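Local structure of autolysin E (Staphylococcus aureus, 4PIA) at residues A[53-58]-A[200-205]. The protein probably hydrolyses glycosidic bonds in the NAG-NAM glycan strands of peptidoglycan, as an autolysin of the endo-beta-N-acetylglucosaminidase family in the lysozyme clan. Residues are numbered along the deposited sequence; the frame is centred on the assembly and turned at random.
Sequences DMKYMD and WADKIA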
ATOM      1  N   ASP A  53      16.420  -2.176  -1.095  1.00 20.97           N
ATOM      2  CA  ASP A  53      15.581  -3.365  -1.096  1.00 22.23           C
ATOM      3  C   ASP A  53      14.376  -3.202  -0.195  1.00 18.07           C
ATOM      4  O   ASP A  53      13.812  -4.227   0.252  1.00 14.19           O
ATOM      5  CB  ASP A  53      16.332  -4.637  -0.685  1.00 27.65           C
ATOM      6  CG  ASP A  53      17.460  -5.058  -1.637  1.00 31.98           C
ATOM      7  OD1 ASP A  53      17.296  -5.181  -2.865  1.00 36.88           O
ATOM      8  OD2 ASP A  53      18.527  -5.376  -1.077  1.00 38.49           O
ATOM      9  N   MET A  54      13.917  -1.988   0.083  1.00 13.74           N
ATOM     10  CA  MET A  54      12.729  -1.788   0.899  1.00 14.26           C
ATOM     11  C   MET A  54      11.509  -2.437   0.235  1.00 11.96           C
ATOM     12  O   MET A  54      10.608  -2.864   0.961  1.00 11.99           O
ATOM     13  CB  MET A  54      12.317  -0.302   1.146  1.00 15.85           C
ATOM     14  CG  MET A  54      13.031   0.619   2.091  1.00 20.01           C
ATOM     15  SD  MET A  54      12.655   0.129   3.810  1.00 26.25           S
ATOM     16  CE  MET A  54      14.148  -0.706   3.790  1.00 16.45           C
ATOM     17  N   LYS A  55      11.434  -2.533  -1.096  1.00 10.40           N
ATOM     18  CA  LYS A  55      10.322  -3.219  -1.803  0.70 10.95           C
ATOM     19  C   LYS A  55      10.254  -4.687  -1.473  1.00 10.17           C
ATOM     20  O   LYS A  55       9.218  -5.330  -1.674  1.00  9.05           O
ATOM     21  CB  LYS A  55      10.519  -3.114  -3.324  0.70 12.73           C
ATOM     22  CG  LYS A  55      10.406  -1.706  -3.887  0.70 16.14           C
ATOM     23  CD  LYS A  55      10.205  -1.713  -5.406  0.70 16.20           C
ATOM     24  CE  LYS A  55      11.357  -2.323  -6.218  0.70 18.08           C
ATOM     25  NZ  LYS A  55      11.071  -2.025  -7.662  0.70 17.19           N
ATOM     26  N   TYR A  56      11.394  -5.252  -1.033  1.00  8.67           N
ATOM     27  CA  TYR A  56      11.505  -6.676  -0.780  1.00  9.18           C
ATOM     28  C   TYR A  56      11.578  -7.032   0.675  1.00  9.12           C
ATOM     29  O   TYR A  56      11.823  -8.186   1.043  1.00  9.75           O
ATOM     30  CB  TYR A  56      12.756  -7.201  -1.547  1.00  9.54           C
ATOM     31  CG  TYR A  56      12.769  -6.846  -2.996  1.00 10.25           C
ATOM     32  CD1 TYR A  56      11.867  -7.393  -3.868  1.00 11.51           C
ATOM     33  CD2 TYR A  56      13.645  -5.911  -3.505  1.00 11.51           C
ATOM     34  CE1 TYR A  56      11.815  -7.035  -5.170  1.00 12.06           C
ATOM     35  CE2 TYR A  56      13.639  -5.566  -4.833  1.00 13.01           C
ATOM     36  CZ  TYR A  56      12.730  -6.135  -5.670  1.00 13.13           C
ATOM     37  OH  TYR A  56      12.741  -5.734  -7.006  1.00 15.89           O
ATOM     38  N   MET A  57      11.338  -6.052   1.557  1.00  8.35           N
ATOM     39  CA  MET A  57      11.463  -6.229   2.973  1.00  8.34           C
ATOM     40  C   MET A  57      10.136  -6.574   3.630  1.00  8.28           C
ATOM     41  O   MET A  57       9.100  -5.913   3.401  1.00  8.19           O
ATOM     42  CB  MET A  57      11.990  -4.922   3.625  1.00  8.79           C
ATOM     43  CG  MET A  57      12.330  -5.092   5.084  1.00  8.66           C
ATOM     44  SD  MET A  57      12.622  -3.514   5.926  1.00  9.82           S
ATOM     45  CE  MET A  57      10.945  -2.926   5.950  1.00 10.45           C
ATOM     46  N   ASP A  58      10.127  -7.562   4.502  1.00  8.46           N
ATOM     47  CA  ASP A  58       8.941  -7.938   5.246  1.00  8.62           C
ATOM     48  C   ASP A  58       8.419  -6.739   6.026  1.00  8.30           C
ATOM     49  O   ASP A  58       9.192  -6.160   6.840  1.00  8.85           O
ATOM     50  CB  ASP A  58       9.372  -9.069   6.209  1.00  9.83           C
ATOM     51  CG  ASP A  58       8.292  -9.627   7.018  1.00 11.82           C
ATOM     52  OD1 ASP A  58       7.144  -9.175   7.067  1.00 10.23           O
ATOM     53  OD2 ASP A  58       8.624 -10.627   7.730  1.00 17.68           O
ATOM     54  N   TRP A 200       3.974   1.808  -8.031  1.00  8.52           N
ATOM     55  CA  TRP A 200       3.355   1.880  -6.701  1.00  8.16           C
ATOM     56  C   TRP A 200       4.319   1.489  -5.589  1.00  8.72           C
ATOM     57  O   TRP A 200       4.415   2.166  -4.553  1.00  9.72           O
ATOM     58  CB  TRP A 200       2.131   0.953  -6.643  1.00  8.38           C
ATOM     59  CG  TRP A 200       1.446   0.832  -5.352  1.00  8.01           C
ATOM     60  CD1 TRP A 200       0.434   1.657  -4.851  1.00  8.11           C
ATOM     61  CD2 TRP A 200       1.618  -0.195  -4.344  1.00  7.44           C
ATOM     62  NE1 TRP A 200      -0.015   1.170  -3.649  1.00  8.31           N
ATOM     63  CE2 TRP A 200       0.686   0.040  -3.326  1.00  7.84           C
ATOM     64  CE3 TRP A 200       2.458  -1.290  -4.228  1.00  7.69           C
ATOM     65  CZ2 TRP A 200       0.647  -0.739  -2.170  1.00  7.46           C
ATOM     66  CZ3 TRP A 200       2.380  -2.068  -3.148  1.00  7.49           C
ATOM     67  CH2 TRP A 200       1.498  -1.811  -2.122  1.00  7.36           C
ATOM     68  N   ALA A 201       5.021   0.374  -5.751  1.00  7.66           N
ATOM     69  CA  ALA A 201       5.938  -0.106  -4.709  1.00  8.11           C
ATOM     70  C   ALA A 201       7.098   0.813  -4.558  1.00  8.88           C
ATOM     71  O   ALA A 201       7.564   1.065  -3.440  1.00  9.79           O
ATOM     72  CB  ALA A 201       6.383  -1.527  -5.017  1.00  8.21           C
ATOM     73  N   ASP A 202       7.626   1.294  -5.683  1.00  8.54           N
ATOM     74  CA  ASP A 202       8.787   2.194  -5.619  1.00  9.45           C
ATOM     75  C   ASP A 202       8.479   3.459  -4.850  1.00  8.67           C
ATOM     76  O   ASP A 202       9.338   3.946  -4.100  1.00  9.74           O
ATOM     77  CB  ASP A 202       9.250   2.568  -7.062  1.00 11.74           C
ATOM     78  CG  ASP A 202       9.601   1.364  -7.847  1.00 15.12           C
ATOM     79  OD1 ASP A 202      10.689   0.807  -7.600  1.00 19.62           O
ATOM     80  OD2 ASP A 202       8.743   0.825  -8.559  1.00 19.29           O
ATOM     81  N   LYS A 203       7.303   4.041  -5.029  1.00  8.57           N
ATOM     82  CA  LYS A 203       6.956   5.313  -4.369  1.00  8.87           C
ATOM     83  C   LYS A 203       6.923   5.116  -2.864  1.00  8.92           C
ATOM     84  O   LYS A 203       7.453   5.940  -2.099  1.00  9.50           O
ATOM     85  CB  LYS A 203       5.640   5.833  -4.907  1.00 10.21           C
ATOM     86  CG  LYS A 203       5.741   6.315  -6.339  1.00 12.00           C
ATOM     87  CD  LYS A 203       4.383   6.533  -6.968  1.00 15.08           C
ATOM     88  CE  LYS A 203       4.563   6.996  -8.402  1.00 19.08           C
ATOM     89  NZ  LYS A 203       3.234   7.230  -9.013  1.00 22.77           N
ATOM     90  N   ILE A 204       6.300   4.035  -2.422  1.00  8.10           N
ATOM     91  CA  ILE A 204       6.163   3.808  -0.985  1.00  7.35           C
ATOM     92  C   ILE A 204       7.538   3.480  -0.409  1.00  6.93           C
ATOM     93  O   ILE A 204       7.927   3.952   0.666  1.00  6.78           O
ATOM     94  CB  ILE A 204       5.113   2.693  -0.727  1.00  6.89           C
ATOM     95  CG1 ILE A 204       3.734   3.141  -1.203  1.00  7.52           C
ATOM     96  CG2 ILE A 204       5.119   2.344   0.761  1.00  6.94           C
ATOM     97  CD1 ILE A 204       2.730   2.005  -1.235  1.00  8.31           C
ATOM     98  N   ALA A 205       8.301   2.621  -1.081  1.00  7.53           N
ATOM     99  CA  ALA A 205       9.646   2.185  -0.630  1.00  7.91           C
ATOM    100  C   ALA A 205      10.586   3.380  -0.488  1.00  8.47           C
ATOM    101  O   ALA A 205      11.428   3.403   0.431  1.00  8.24           O
ATOM    102  CB  ALA A 205      10.227   1.170  -1.612  1.00  8.69           C
TER
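Lys55, in one of its two conformers, reaches across to Asp202, where Lys55 NZ donates a hydrogen bond of 2.9 Å to Asp202 OD1 and completes a salt bridge. NZ arrives on the syn side of OD1, 21° out of the carboxylate plane; Asp202 OD2 lies 3.8 Å from Lys55 NZ, so the hydrogen bond is made to OD1. Before it gets there the lysine, in this conformer, spends its methylenes on the helix: Lys55 CG packs on Ala205 CB at 3.7 Å and Lys55 CD on Ala201 CB at 3.8 Å, two alanines one turn apart. The chain is extended at chi2 and then bends at chi3 (-63°), which turns the ammonium end from the alanines to the carboxylate.

Met54 also packs on Ala205, CB to CB at 3.8 Å, while its CG lies against Ala205 O. The CA atoms of Met54 and Ala205 are 5.3 Å apart, a close approach consistent with the small side chain of Ala205. Beyond CG the methionine bends away, touching Met208 and Asp209 farther along helix 200-215.

The 3-10 turn 54-56 presents both residues, with Tyr56 N bonded to Asp53 O at 2.9 Å. Lys55 pairs with Tyr180, and Tyr56 with Arg223, by backbone hydrogen bonds that tie this loop to its surroundings. The contact thus joins the loop between helices 38-45 and 67-74 to the start of helix 200-215: methylenes and methyls meet over buried Met54, Ala201 and Ala205, and the ammonium-carboxylate pair sits at the partly exposed side.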